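PDB 6B2Y: solute-binding periplasmic protein of iron/siderophore ABC transporter from Yersinia pestis, which probably binds a chelated iron or other transition-metal complex in the periplasm and hands it to an ABC transporter for uptake. Local coordinates for residues 218-223 / 275-280; 327-332 / 344-349. All coordinates share one frame; numbering follows the deposited sequence.

How the contacts relate
Both contacts are buried, and they share the mixed sheet of one lobe, their centres about 9 Å apart. Contact 1 joins the parallel neighbours 218-221 and 275-280 through backbone hydrogen bonds, with a buried Tyr-Glu pair on one face. Contact 2 takes the next strand, 326-330, and packs it on helix 340-350, almost wholly through aromatic and aliphatic surfaces. The two meet within the sheet, where Ala278 O and Ile329 N are probably hydrogen-bonded at 2.8 Å, and at the strand ends, where Ser279 OG is hydrogen-bonded to His331 ND1. Phe346 of contact 2 also touches Ile220 and Ile277, which places the helix over the same sheet face as the aliphatic side of contact 1.

Contact 1: residues 218-223 / 275-280; sequences VFIELR and IYIASG
The Tyr276 ring carries Glu221 at its edge: Glu221 OE2 lies near the ring plane and accepts a hydrogen bond from Tyr276 OH at 2.6 Å. Carboxylate and ring planes stand 69° apart, and OH meets OE2 on the anti side, 30° out of the carboxylate plane. Glu221 has CG anti to the backbone N (chi1 -169°), and its extended chain lifts the carboxylate off the sheet on the face of Phe219 and Tyr276, where the ring of Tyr276 leans across and brings OH to OE2. That OE2 also forms a salt bridge with Arg312, so one buried oxygen is gripped twice, which would be expected to stabilise the charged carboxylate. The Phe219 ring has Tyr276 at its own edge, Phe219 CD2 to Tyr276 CD1 4.3 Å.

Beneath these groups the two strands run parallel in adjacent places of the mixed sheet, in the C-terminal part of a periplasmic binding protein fold. Four backbone bonds join them in alternating directions: Phe219 N to Ile275 O, Ile277 N to Phe219 O, Glu221 N to Ile277 O at 2.8 Å, and Ser279 N to Glu221 O.

The other face is aliphatic. Ile220 CD1 rests on Ile277 CG2 at 3.5 Å, while Val218 CG1 approaches Ile277 CD1 at 4.0 Å; helices 239-245 and 340-350 pack over this side. Past the last bridge, Ser279 OG sits between its own N and carbonyl carbon, where it accepts a nearly straight bond from Arg223 N at 2.7 Å. The same hydroxyl is hydrogen-bonded to His331 ND1, tying the backbone of Arg223 to the residues that follow strand 326-330.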
loop_
_atom_site.group_PDB
_atom_site.type_symbol
_atom_site.label_atom_id
_atom_site.label_comp_id
_atom_site.label_asym_id
_atom_site.label_seq_id
_atom_site.Cartn_x
_atom_site.Cartn_y
_atom_site.Cartn_z
ATOM N N VAL A 218 -19.605 3.228 -3.743
ATOM C CA VAL A 218 -18.241 3.417 -4.223
ATOM C C VAL A 218 -17.801 2.154 -4.941
ATOM O O VAL A 218 -17.982 1.043 -4.431
ATOM C CB VAL A 218 -17.254 3.711 -3.074
ATOM C CG1 VAL A 218 -15.818 3.906 -3.638
ATOM C CG2 VAL A 218 -17.692 4.919 -2.248
ATOM N N PHE A 219 -17.176 2.324 -6.103
ATOM C CA PHE A 219 -16.467 1.234 -6.758
ATOM C C PHE A 219 -15.012 1.634 -6.933
ATOM O O PHE A 219 -14.729 2.713 -7.469
ATOM C CB PHE A 219 -17.057 0.884 -8.125
ATOM C CG PHE A 219 -16.335 -0.248 -8.802
ATOM C CD1 PHE A 219 -16.436 -1.540 -8.308
ATOM C CD2 PHE A 219 -15.512 -0.016 -9.897
ATOM C CE1 PHE A 219 -15.755 -2.589 -8.906
ATOM C CE2 PHE A 219 -14.832 -1.070 -10.499
ATOM C CZ PHE A 219 -14.956 -2.350 -10.003
ATOM N N ILE A 220 -14.094 0.777 -6.479
ATOM C CA ILE A 220 -12.664 0.988 -6.703
ATOM C C ILE A 220 -12.164 -0.036 -7.718
ATOM O O ILE A 220 -12.285 -1.248 -7.515
ATOM C CB ILE A 220 -11.849 0.927 -5.397
ATOM C CG1 ILE A 220 -10.378 1.265 -5.697
ATOM C CG2 ILE A 220 -11.955 -0.429 -4.728
ATOM C CD1 ILE A 220 -9.753 2.201 -4.712
ATOM N N GLU A 221 -11.601 0.453 -8.819
ATOM C CA GLU A 221 -10.993 -0.411 -9.820
ATOM C C GLU A 221 -9.493 -0.419 -9.559
ATOM O O GLU A 221 -8.801 0.559 -9.848
ATOM C CB GLU A 221 -11.310 0.072 -11.234
ATOM C CG GLU A 221 -10.925 -0.952 -12.271
ATOM C CD GLU A 221 -11.083 -0.449 -13.685
ATOM O OE1 GLU A 221 -10.625 -1.153 -14.603
ATOM O OE2 GLU A 221 -11.658 0.643 -13.870
ATOM N N LEU A 222 -8.997 -1.515 -8.983
ATOM C CA LEU A 222 -7.572 -1.627 -8.699
ATOM C C LEU A 222 -6.774 -1.877 -9.981
ATOM O O LEU A 222 -7.152 -2.697 -10.819
ATOM C CB LEU A 222 -7.321 -2.750 -7.699
ATOM C CG LEU A 222 -7.980 -2.525 -6.341
ATOM C CD1 LEU A 222 -7.892 -3.799 -5.477
ATOM C CD2 LEU A 222 -7.316 -1.345 -5.632
ATOM N N ARG A 223 -5.640 -1.190 -10.096
ATOM C CA ARG A 223 -4.797 -1.270 -11.292
ATOM C C ARG A 223 -5.620 -1.068 -12.554
ATOM O O ARG A 223 -5.511 -1.826 -13.520
ATOM C CB ARG A 223 -4.015 -2.575 -11.325
ATOM C CG ARG A 223 -3.291 -2.865 -10.016
ATOM C CD ARG A 223 -2.657 -4.246 -10.000
ATOM N NE ARG A 223 -3.639 -5.298 -10.239
ATOM C CZ ARG A 223 -3.567 -6.154 -11.255
ATOM N NH1 ARG A 223 -4.497 -7.090 -11.408
ATOM N NH2 ARG A 223 -2.559 -6.072 -12.121
ATOM N N ILE A 275 -19.616 7.034 -6.730
ATOM C CA ILE A 275 -18.229 7.488 -6.777
ATOM C C ILE A 275 -17.381 6.398 -7.421
ATOM O O ILE A 275 -17.572 5.210 -7.146
ATOM C CB ILE A 275 -17.717 7.824 -5.359
ATOM C CG1 ILE A 275 -18.440 9.054 -4.814
ATOM C CG2 ILE A 275 -16.202 8.024 -5.338
ATOM C CD1 ILE A 275 -18.117 9.367 -3.377
ATOM N N TYR A 276 -16.445 6.805 -8.287
ATOM C CA TYR A 276 -15.539 5.890 -8.974
ATOM C C TYR A 276 -14.107 6.233 -8.593
ATOM O O TYR A 276 -13.714 7.403 -8.628
ATOM C CB TYR A 276 -15.707 5.958 -10.503
ATOM C CG TYR A 276 -14.605 5.224 -11.248
ATOM C CD1 TYR A 276 -14.710 3.870 -11.515
ATOM C CD2 TYR A 276 -13.465 5.888 -11.670
ATOM C CE1 TYR A 276 -13.711 3.188 -12.184
ATOM C CE2 TYR A 276 -12.446 5.211 -12.340
ATOM C CZ TYR A 276 -12.583 3.868 -12.602
ATOM O OH TYR A 276 -11.586 3.184 -13.258
ATOM N N ILE A 277 -13.333 5.210 -8.222
ATOM C CA ILE A 277 -11.926 5.359 -7.868
ATOM C C ILE A 277 -11.121 4.382 -8.706
ATOM O O ILE A 277 -11.477 3.201 -8.797
ATOM C CB ILE A 277 -11.664 5.089 -6.370
ATOM C CG1 ILE A 277 -12.595 5.916 -5.491
ATOM C CG2 ILE A 277 -10.215 5.418 -6.014
ATOM C CD1 ILE A 277 -12.328 5.723 -3.997
ATOM N N ALA A 278 -10.022 4.862 -9.288
ATOM C CA ALA A 278 -9.053 4.013 -9.965
ATOM C C ALA A 278 -7.747 4.012 -9.178
ATOM O O ALA A 278 -7.322 5.054 -8.680
ATOM C CB ALA A 278 -8.788 4.507 -11.400
ATOM N N SER A 279 -7.104 2.856 -9.064
ATOM C CA SER A 279 -5.764 2.804 -8.487
ATOM C C SER A 279 -4.743 2.536 -9.579
ATOM O O SER A 279 -5.034 1.869 -10.577
ATOM C CB SER A 279 -5.614 1.731 -7.390
ATOM O OG SER A 279 -5.310 0.456 -7.933
ATOM N N GLY A 280 -3.533 3.043 -9.363
ATOM C CA GLY A 280 -2.454 2.779 -10.296
ATOM C C GLY A 280 -1.143 3.316 -9.775
ATOM O O GLY A 280 -1.089 4.008 -8.758
#

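Contact 2: residues 327-332 / 344-349; sequences YAIWHN and QSFAKW
Tyr327 and Trp349 form an offset stack, the phenol ring on the five-membered ring of the indole with centroids 4.1 Å apart and planes at 18°. The nearest atoms are Tyr327 CD1 and Trp349 CG, at 3.4 Å. The two side chains run antiparallel across one another, which puts each CB over the partner's ring: Tyr327 CB stands 3.4 Å from the centroid of the Trp349 six-membered ring, and Trp349 CB lies 3.9 Å from that of Tyr327, both CH-pi contacts. The opposite face of the indole takes Ser345 O of its own helix.

Segments 327-330 and 344-349 run nearly antiparallel, with 170° between their directions. Helix 340-350 packs on the face of the sheet that carries Tyr327 and Ile329, in the C-terminal lobe, where strands 275-280 and 381-383 flank strand 326-330.

Apolar packing continues with Ile329, an aliphatic side chain against two aromatic ones. It crosses Phe346 at about a right angle, its CG1 3.9 Å from Phe346 CE1, with Ile329 CB at the ring edge. Ile329 CD1 also reaches Trp349 CH2 at 4.4 Å.

Polar contact is slight: a water 2.9 Å from Tyr327 OH donates a weak bond to Trp349 O, bridging the far end of the stack.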
loop_
_atom_site.group_PDB
_atom_site.type_symbol
_atom_site.label_atom_id
_atom_site.label_comp_id
_atom_site.label_asym_id
_atom_site.label_seq_id
_atom_site.Cartn_x
_atom_site.Cartn_y
_atom_site.Cartn_z
ATOM N N TYR A 327 -11.909 9.709 -9.209
ATOM C CA TYR A 327 -10.668 9.974 -8.485
ATOM C C TYR A 327 -9.680 8.848 -8.761
ATOM O O TYR A 327 -10.062 7.768 -9.209
ATOM C CB TYR A 327 -10.917 10.095 -6.962
ATOM C CG TYR A 327 -12.109 10.974 -6.633
ATOM C CD1 TYR A 327 -11.930 12.313 -6.328
ATOM C CD2 TYR A 327 -13.413 10.462 -6.644
ATOM C CE1 TYR A 327 -13.006 13.128 -6.041
ATOM C CE2 TYR A 327 -14.509 11.281 -6.368
ATOM C CZ TYR A 327 -14.290 12.613 -6.064
ATOM O OH TYR A 327 -15.353 13.451 -5.779
ATOM N N ALA A 328 -8.400 9.107 -8.476
ATOM C CA ALA A 328 -7.387 8.062 -8.546
ATOM C C ALA A 328 -6.526 8.071 -7.290
ATOM O O ALA A 328 -6.242 9.127 -6.714
ATOM C CB ALA A 328 -6.483 8.193 -9.787
ATOM N N ILE A 329 -6.109 6.869 -6.884
ATOM C CA ILE A 329 -5.311 6.651 -5.685
ATOM C C ILE A 329 -4.100 5.793 -6.041
ATOM O O ILE A 329 -4.174 4.915 -6.904
ATOM C CB ILE A 329 -6.155 5.977 -4.574
ATOM C CG1 ILE A 329 -5.375 5.943 -3.264
ATOM C CG2 ILE A 329 -6.589 4.567 -5.012
ATOM C CD1 ILE A 329 -5.213 7.306 -2.611
ATOM N N TRP A 330 -2.983 6.041 -5.351
ATOM C CA TRP A 330 -1.762 5.258 -5.568
ATOM C C TRP A 330 -1.973 3.808 -5.152
ATOM O O TRP A 330 -2.385 3.527 -4.022
ATOM C CB TRP A 330 -0.618 5.875 -4.770
ATOM C CG TRP A 330 0.775 5.369 -5.040
ATOM C CD1 TRP A 330 1.436 5.358 -6.240
ATOM C CD2 TRP A 330 1.705 4.879 -4.066
ATOM N NE1 TRP A 330 2.719 4.872 -6.076
ATOM C CE2 TRP A 330 2.910 4.573 -4.751
ATOM C CE3 TRP A 330 1.641 4.672 -2.678
ATOM C CZ2 TRP A 330 4.029 4.064 -4.102
ATOM C CZ3 TRP A 330 2.759 4.163 -2.028
ATOM C CH2 TRP A 330 3.935 3.858 -2.741
ATOM N N HIS A 331 -1.668 2.883 -6.063
ATOM C CA HIS A 331 -2.053 1.500 -5.834
ATOM C C HIS A 331 -1.303 0.879 -4.667
ATOM O O HIS A 331 -1.870 0.042 -3.949
ATOM C CB HIS A 331 -1.827 0.660 -7.079
ATOM C CG HIS A 331 -2.165 -0.777 -6.866
ATOM N ND1 HIS A 331 -3.466 -1.211 -6.723
ATOM C CD2 HIS A 331 -1.378 -1.868 -6.710
ATOM C CE1 HIS A 331 -3.463 -2.513 -6.498
ATOM N NE2 HIS A 331 -2.210 -2.936 -6.500
ATOM N N ASN A 332 -0.052 1.280 -4.445
ATOM C CA ASN A 332 0.733 0.608 -3.416
ATOM C C ASN A 332 0.217 0.856 -2.009
ATOM O O ASN A 332 0.655 0.147 -1.089
ATOM C CB ASN A 332 2.197 1.016 -3.532
ATOM C CG ASN A 332 2.860 0.404 -4.750
ATOM O OD1 ASN A 332 2.683 -0.778 -5.035
ATOM N ND2 ASN A 332 3.616 1.218 -5.486
ATOM N N GLN A 344 -7.673 8.966 4.444
ATOM C CA GLN A 344 -7.991 10.389 4.543
ATOM C C GLN A 344 -8.408 10.951 3.192
ATOM O O GLN A 344 -9.346 11.758 3.112
ATOM C CB GLN A 344 -6.799 11.167 5.099
ATOM C CG GLN A 344 -6.533 10.951 6.579
ATOM C CD GLN A 344 -5.475 11.897 7.103
ATOM O OE1 GLN A 344 -4.795 12.582 6.329
ATOM N NE2 GLN A 344 -5.325 11.945 8.404
ATOM N N SER A 345 -7.724 10.545 2.117
ATOM C CA SER A 345 -8.091 11.029 0.787
ATOM C C SER A 345 -9.490 10.561 0.397
ATOM O O SER A 345 -10.289 11.347 -0.129
ATOM C CB SER A 345 -7.069 10.561 -0.254
ATOM O OG SER A 345 -5.860 11.287 -0.128
ATOM N N PHE A 346 -9.810 9.285 0.651
ATOM C CA PHE A 346 -11.160 8.794 0.375
ATOM C C PHE A 346 -12.202 9.625 1.112
ATOM O O PHE A 346 -13.206 10.051 0.524
ATOM C CB PHE A 346 -11.307 7.325 0.785
ATOM C CG PHE A 346 -10.613 6.356 -0.124
ATOM C CD1 PHE A 346 -9.671 6.799 -1.056
ATOM C CD2 PHE A 346 -10.873 5.002 -0.033
ATOM C CE1 PHE A 346 -9.025 5.900 -1.879
ATOM C CE2 PHE A 346 -10.225 4.093 -0.842
ATOM C CZ PHE A 346 -9.295 4.553 -1.791
ATOM N N ALA A 347 -11.992 9.836 2.410
ATOM C CA ALA A 347 -12.974 10.547 3.225
ATOM C C ALA A 347 -13.195 11.963 2.711
ATOM O O ALA A 347 -14.338 12.433 2.622
ATOM C CB ALA A 347 -12.514 10.585 4.678
ATOM N N LYS A 348 -12.112 12.656 2.377
ATOM C CA LYS A 348 -12.228 14.028 1.886
ATOM C C LYS A 348 -12.960 14.079 0.550
ATOM O O LYS A 348 -13.693 15.038 0.276
ATOM C CB LYS A 348 -10.839 14.660 1.781
ATOM C CG LYS A 348 -10.834 16.184 1.678
ATOM C CD LYS A 348 -9.425 16.716 1.530
ATOM C CE LYS A 348 -9.424 18.209 1.246
ATOM N NZ LYS A 348 -9.748 19.009 2.459
ATOM N N TRP A 349 -12.750 13.078 -0.315
ATOM C CA TRP A 349 -13.523 13.005 -1.551
ATOM C C TRP A 349 -14.997 12.738 -1.272
ATOM O O TRP A 349 -15.871 13.348 -1.903
ATOM C CB TRP A 349 -12.985 11.916 -2.471
ATOM C CG TRP A 349 -11.596 12.136 -2.958
ATOM C CD1 TRP A 349 -10.954 13.331 -3.118
ATOM C CD2 TRP A 349 -10.670 11.120 -3.371
ATOM N NE1 TRP A 349 -9.674 13.119 -3.598
ATOM C CE2 TRP A 349 -9.483 11.772 -3.771
ATOM C CE3 TRP A 349 -10.732 9.725 -3.440
ATOM C CZ2 TRP A 349 -8.368 11.074 -4.223
ATOM C CZ3 TRP A 349 -9.625 9.033 -3.897
ATOM C CH2 TRP A 349 -8.460 9.707 -4.284
HETATM O O HOH W 1 -17.775 12.578 -4.550
#